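Local coordinates for protein PrgA (PDB 6Z9K) that provides surface exclusion on enterococcal cells, protecting them against unwanted conjugation, and extends far outside the cell, this piece being its CAP domain, at residues Q72-L84 and L96-D108. Sequence-based numbering, arbitrary orientation.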
loop_
_atom_site.group_PDB
_atom_site.type_symbol
_atom_site.label_atom_id
_atom_site.label_comp_id
_atom_site.label_asym_id
_atom_site.label_seq_id
_atom_site.Cartn_x
_atom_site.Cartn_y
_atom_site.Cartn_z
ATOM N N GLN A 72 1.663 -3.567 -15.865
ATOM C CA GLN A 72 2.352 -4.028 -14.639
ATOM C C GLN A 72 2.107 -2.966 -13.547
ATOM O O GLN A 72 1.832 -3.329 -12.396
ATOM C CB GLN A 72 3.833 -4.267 -14.912
ATOM C CG GLN A 72 4.121 -5.501 -15.742
ATOM C CD GLN A 72 5.595 -5.567 -16.048
ATOM O OE1 GLN A 72 6.246 -4.537 -16.145
ATOM N NE2 GLN A 72 6.130 -6.769 -16.185
ATOM N N LYS A 73 2.188 -1.687 -13.886
ATOM C CA LYS A 73 1.863 -0.619 -12.895
ATOM C C LYS A 73 0.425 -0.794 -12.415
ATOM O O LYS A 73 0.164 -0.647 -11.174
ATOM C CB LYS A 73 2.051 0.765 -13.524
ATOM C CG LYS A 73 3.484 1.057 -13.881
ATOM C CD LYS A 73 3.707 2.457 -14.427
ATOM C CE LYS A 73 5.186 2.735 -14.506
ATOM N NZ LYS A 73 5.441 4.011 -15.181
ATOM N N LYS A 74 -0.518 -1.032 -13.328
ATOM C CA LYS A 74 -1.929 -1.144 -12.919
ATOM C C LYS A 74 -2.072 -2.381 -12.030
ATOM O O LYS A 74 -2.687 -2.261 -10.973
ATOM C CB LYS A 74 -2.874 -1.149 -14.109
ATOM C CG LYS A 74 -4.357 -1.079 -13.719
ATOM C CD LYS A 74 -5.199 -0.328 -14.756
ATOM C CE LYS A 74 -4.820 1.149 -14.802
ATOM N NZ LYS A 74 -5.714 1.995 -15.640
ATOM N N GLU A 75 -1.429 -3.502 -12.367
ATOM C CA GLU A 75 -1.536 -4.745 -11.555
ATOM C C GLU A 75 -1.047 -4.465 -10.138
ATOM O O GLU A 75 -1.680 -4.937 -9.182
ATOM C CB GLU A 75 -0.716 -5.897 -12.129
ATOM C CG GLU A 75 -1.315 -6.544 -13.350
ATOM C CD GLU A 75 -0.400 -7.633 -13.909
ATOM O OE1 GLU A 75 -0.093 -7.595 -15.136
ATOM O OE2 GLU A 75 0.064 -8.475 -13.079
ATOM N N LEU A 76 0.093 -3.812 -10.011
ATOM C CA LEU A 76 0.723 -3.505 -8.715
ATOM C C LEU A 76 -0.236 -2.687 -7.857
ATOM O O LEU A 76 -0.394 -3.029 -6.681
ATOM C CB LEU A 76 2.034 -2.775 -8.951
ATOM C CG LEU A 76 2.953 -2.679 -7.743
ATOM C CD1 LEU A 76 3.466 -4.053 -7.339
ATOM C CD2 LEU A 76 4.072 -1.665 -7.972
ATOM N N SER A 77 -0.872 -1.677 -8.435
ATOM C CA SER A 77 -1.808 -0.803 -7.690
ATOM C C SER A 77 -3.087 -1.584 -7.341
ATOM O O SER A 77 -3.543 -1.445 -6.203
ATOM C CB SER A 77 -2.139 0.432 -8.474
ATOM O OG SER A 77 -1.051 1.356 -8.429
ATOM N N VAL A 78 -3.585 -2.382 -8.269
ATOM C CA VAL A 78 -4.845 -3.117 -8.017
ATOM C C VAL A 78 -4.577 -4.139 -6.920
ATOM O O VAL A 78 -5.433 -4.308 -6.020
ATOM C CB VAL A 78 -5.425 -3.760 -9.285
ATOM C CG1 VAL A 78 -6.529 -4.718 -8.900
ATOM C CG2 VAL A 78 -5.905 -2.730 -10.278
ATOM N N TYR A 79 -3.444 -4.850 -6.958
ATOM C CA TYR A 79 -3.116 -5.888 -5.949
ATOM C C TYR A 79 -3.160 -5.291 -4.544
ATOM O O TYR A 79 -3.816 -5.778 -3.611
ATOM C CB TYR A 79 -1.727 -6.438 -6.210
ATOM C CG TYR A 79 -1.190 -7.247 -5.072
ATOM C CD1 TYR A 79 -1.580 -8.559 -4.860
ATOM C CD2 TYR A 79 -0.296 -6.720 -4.185
ATOM C CE1 TYR A 79 -1.079 -9.308 -3.811
ATOM C CE2 TYR A 79 0.205 -7.440 -3.119
ATOM C CZ TYR A 79 -0.188 -8.748 -2.904
ATOM O OH TYR A 79 0.346 -9.489 -1.876
ATOM N N THR A 80 -2.531 -4.118 -4.426
ATOM C CA THR A 80 -2.368 -3.439 -3.127
ATOM C C THR A 80 -3.707 -2.870 -2.656
ATOM O O THR A 80 -4.077 -3.041 -1.498
ATOM C CB THR A 80 -1.350 -2.312 -3.256
ATOM O OG1 THR A 80 -0.138 -2.801 -3.847
ATOM C CG2 THR A 80 -1.085 -1.666 -1.913
ATOM N N THR A 81 -4.454 -2.308 -3.583
ATOM C CA THR A 81 -5.735 -1.651 -3.270
ATOM C C THR A 81 -6.730 -2.729 -2.861
ATOM O O THR A 81 -7.576 -2.492 -1.972
ATOM C CB THR A 81 -6.182 -0.737 -4.408
ATOM O OG1 THR A 81 -5.131 0.205 -4.709
ATOM C CG2 THR A 81 -7.400 0.041 -3.976
ATOM N N GLU A 82 -6.688 -3.888 -3.480
ATOM C CA GLU A 82 -7.602 -4.995 -3.074
ATOM C C GLU A 82 -7.333 -5.343 -1.622
ATOM O O GLU A 82 -8.300 -5.541 -0.851
ATOM C CB GLU A 82 -7.374 -6.210 -3.959
ATOM C CG GLU A 82 -8.042 -6.107 -5.329
ATOM C CD GLU A 82 -7.745 -7.270 -6.250
ATOM O OE1 GLU A 82 -6.892 -8.096 -5.898
ATOM O OE2 GLU A 82 -8.364 -7.319 -7.332
ATOM N N LEU A 83 -6.057 -5.508 -1.250
ATOM C CA LEU A 83 -5.773 -5.890 0.144
ATOM C C LEU A 83 -6.270 -4.803 1.099
ATOM O O LEU A 83 -6.886 -5.149 2.150
ATOM C CB LEU A 83 -4.270 -6.091 0.353
ATOM C CG LEU A 83 -3.678 -7.238 -0.445
ATOM C CD1 LEU A 83 -2.169 -7.382 -0.123
ATOM C CD2 LEU A 83 -4.408 -8.533 -0.215
ATOM N N LEU A 84 -5.985 -3.552 0.812
ATOM C CA LEU A 84 -6.360 -2.469 1.732
ATOM C C LEU A 84 -7.882 -2.287 1.760
ATOM O O LEU A 84 -8.433 -2.053 2.850
ATOM C CB LEU A 84 -5.621 -1.192 1.353
ATOM C CG LEU A 84 -5.843 -0.033 2.298
ATOM C CD1 LEU A 84 -5.465 -0.377 3.751
ATOM C CD2 LEU A 84 -5.043 1.184 1.815
ATOM N N LEU A 96 -11.335 2.412 -2.117
ATOM C CA LEU A 96 -10.361 3.147 -2.956
ATOM C C LEU A 96 -10.432 2.647 -4.385
ATOM O O LEU A 96 -10.579 1.464 -4.614
ATOM C CB LEU A 96 -8.954 2.985 -2.382
ATOM C CG LEU A 96 -8.839 3.233 -0.875
ATOM C CD1 LEU A 96 -7.510 2.805 -0.328
ATOM C CD2 LEU A 96 -9.072 4.679 -0.510
ATOM N N SER A 97 -10.273 3.579 -5.314
ATOM C CA SER A 97 -10.147 3.330 -6.755
ATOM C C SER A 97 -8.673 3.257 -7.106
ATOM O O SER A 97 -7.860 3.781 -6.320
ATOM C CB SER A 97 -10.837 4.396 -7.552
ATOM O OG SER A 97 -10.232 5.668 -7.384
ATOM N N VAL A 98 -8.389 2.641 -8.253
ATOM C CA VAL A 98 -7.137 2.788 -9.009
ATOM C C VAL A 98 -7.496 3.466 -10.323
ATOM O O VAL A 98 -8.447 3.061 -10.978
ATOM C CB VAL A 98 -6.484 1.427 -9.214
ATOM C CG1 VAL A 98 -5.264 1.568 -10.101
ATOM C CG2 VAL A 98 -6.109 0.839 -7.874
ATOM N N SER A 99 -6.750 4.496 -10.685
ATOM C CA SER A 99 -6.974 5.228 -11.951
ATOM C C SER A 99 -5.661 5.514 -12.643
ATOM O O SER A 99 -4.625 5.446 -11.995
ATOM C CB SER A 99 -7.711 6.503 -11.654
ATOM O OG SER A 99 -6.963 7.284 -10.775
ATOM N N ASP A 100 -5.696 5.886 -13.913
ATOM C CA ASP A 100 -4.481 6.419 -14.586
ATOM C C ASP A 100 -3.948 7.589 -13.754
ATOM O O ASP A 100 -2.743 7.704 -13.611
ATOM C CB ASP A 100 -4.822 6.799 -16.017
ATOM C CG ASP A 100 -5.457 5.609 -16.710
ATOM O OD1 ASP A 100 -4.812 4.542 -16.690
ATOM O OD2 ASP A 100 -6.643 5.717 -17.103
ATOM N N GLN A 101 -4.830 8.382 -13.187
ATOM C CA GLN A 101 -4.483 9.575 -12.379
ATOM C C GLN A 101 -3.689 9.141 -11.139
ATOM O O GLN A 101 -2.626 9.682 -10.881
ATOM C CB GLN A 101 -5.744 10.302 -11.942
ATOM C CG GLN A 101 -5.504 11.464 -11.014
ATOM C CD GLN A 101 -6.764 12.284 -10.877
ATOM O OE1 GLN A 101 -7.773 11.836 -10.360
ATOM N NE2 GLN A 101 -6.659 13.545 -11.282
ATOM N N SER A 102 -4.176 8.160 -10.396
ATOM C CA SER A 102 -3.512 7.740 -9.131
ATOM C C SER A 102 -2.155 7.089 -9.452
ATOM O O SER A 102 -1.158 7.307 -8.721
ATOM C CB SER A 102 -4.420 6.867 -8.309
ATOM O OG SER A 102 -4.551 5.547 -8.850
ATOM N N ILE A 103 -2.083 6.302 -10.504
ATOM C CA ILE A 103 -0.828 5.621 -10.948
ATOM C C ILE A 103 0.194 6.680 -11.362
ATOM O O ILE A 103 1.334 6.638 -10.923
ATOM C CB ILE A 103 -1.155 4.628 -12.052
ATOM C CG1 ILE A 103 -2.015 3.505 -11.479
ATOM C CG2 ILE A 103 0.103 4.070 -12.695
ATOM C CD1 ILE A 103 -2.570 2.605 -12.578
ATOM N N LYS A 104 -0.209 7.620 -12.188
ATOM C CA LYS A 104 0.745 8.631 -12.716
ATOM C C LYS A 104 1.266 9.447 -11.550
ATOM O O LYS A 104 2.471 9.751 -11.535
ATOM C CB LYS A 104 0.108 9.547 -13.770
ATOM C CG LYS A 104 1.053 10.603 -14.340
ATOM C CD LYS A 104 0.388 11.431 -15.385
ATOM C CE LYS A 104 1.211 12.608 -15.853
ATOM N NZ LYS A 104 1.488 13.604 -14.780
ATOM N N PHE A 105 0.410 9.826 -10.618
ATOM C CA PHE A 105 0.824 10.649 -9.475
ATOM C C PHE A 105 1.845 9.842 -8.686
ATOM O O PHE A 105 2.960 10.371 -8.346
ATOM C CB PHE A 105 -0.387 11.056 -8.642
ATOM C CG PHE A 105 -0.140 11.907 -7.435
ATOM C CD1 PHE A 105 0.988 12.704 -7.262
ATOM C CD2 PHE A 105 -1.141 11.954 -6.479
ATOM C CE1 PHE A 105 1.114 13.514 -6.156
ATOM C CE2 PHE A 105 -0.996 12.749 -5.367
ATOM C CZ PHE A 105 0.122 13.515 -5.202
ATOM N N ALA A 106 1.518 8.587 -8.365
ATOM C CA ALA A 106 2.457 7.766 -7.571
ATOM C C ALA A 106 3.831 7.630 -8.255
ATOM O O ALA A 106 4.894 7.743 -7.581
ATOM C CB ALA A 106 1.881 6.390 -7.334
ATOM N N TRP A 107 3.847 7.390 -9.576
ATOM C CA TRP A 107 5.120 7.154 -10.297
ATOM C C TRP A 107 5.891 8.473 -10.415
ATOM O O TRP A 107 7.144 8.412 -10.450
ATOM C CB TRP A 107 4.872 6.396 -11.608
ATOM C CG TRP A 107 4.622 4.955 -11.283
ATOM C CD1 TRP A 107 3.397 4.356 -11.122
ATOM C CD2 TRP A 107 5.604 3.950 -10.966
ATOM N NE1 TRP A 107 3.559 3.036 -10.784
ATOM C CE2 TRP A 107 4.903 2.766 -10.661
ATOM C CE3 TRP A 107 7.001 3.922 -10.943
ATOM C CZ2 TRP A 107 5.565 1.572 -10.347
ATOM C CZ3 TRP A 107 7.647 2.753 -10.599
ATOM C CH2 TRP A 107 6.935 1.589 -10.330
ATOM N N ASP A 108 5.207 9.617 -10.500
ATOM C CA ASP A 108 5.902 10.918 -10.448
ATOM C C ASP A 108 6.589 11.075 -9.080
ATOM O O ASP A 108 7.776 11.522 -9.043
ATOM C CB ASP A 108 4.989 12.061 -10.838
ATOM C CG ASP A 108 4.711 12.174 -12.314
ATOM O OD1 ASP A 108 5.344 11.413 -13.118
ATOM O OD2 ASP A 108 3.843 12.992 -12.652
HETATM O O HOH W 1 1.128 1.506 -9.983
HETATM O O HOH W 2 -7.989 1.730 -13.283
#
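Lys73 lies with its extended chain over one face of the Trp107 indole: CE sits 3.8 Å from the centroid of the five-membered ring in a CH-pi contact, and NZ, 4.3 Å from the same centroid, adds a cation-pi interaction. At the edge of that ring, in its plane, a water accepts from Trp107 NE1 at 3.0 Å, donates to Lys73 O and also bonds Ser77 OG, which in turn has Val199 N as a partner.

The other charged link is the salt bridge from Lys74 NZ to Asp100 OD1, 2.9 Å long and arriving from above the carboxylate plane. Lys74 bends at chi2 and chi3 to get there, pressing CE tightly on Ile103 CD1 at 3.5 Å.

In this CAP domain the axes of 72-84 and 100-108 pass 10.4 Å apart at 100°, nearly perpendicular. A Ser99-Ser102 capping box starts the second helix, directly after strand 97-98.

Van der Waals packing continues through that strand and the residue before it. Val98 turns CG1 onto Ser77 CB and CG2 against Thr81 CB and OG1, the latter donating to Ser77 O at 2.7 Å. Further on, Thr81 CG2 rests on Leu96 CB, and Leu84 CD2 meets Leu96 CD1 at 3.6 Å beside Leu197 of strand 196-202.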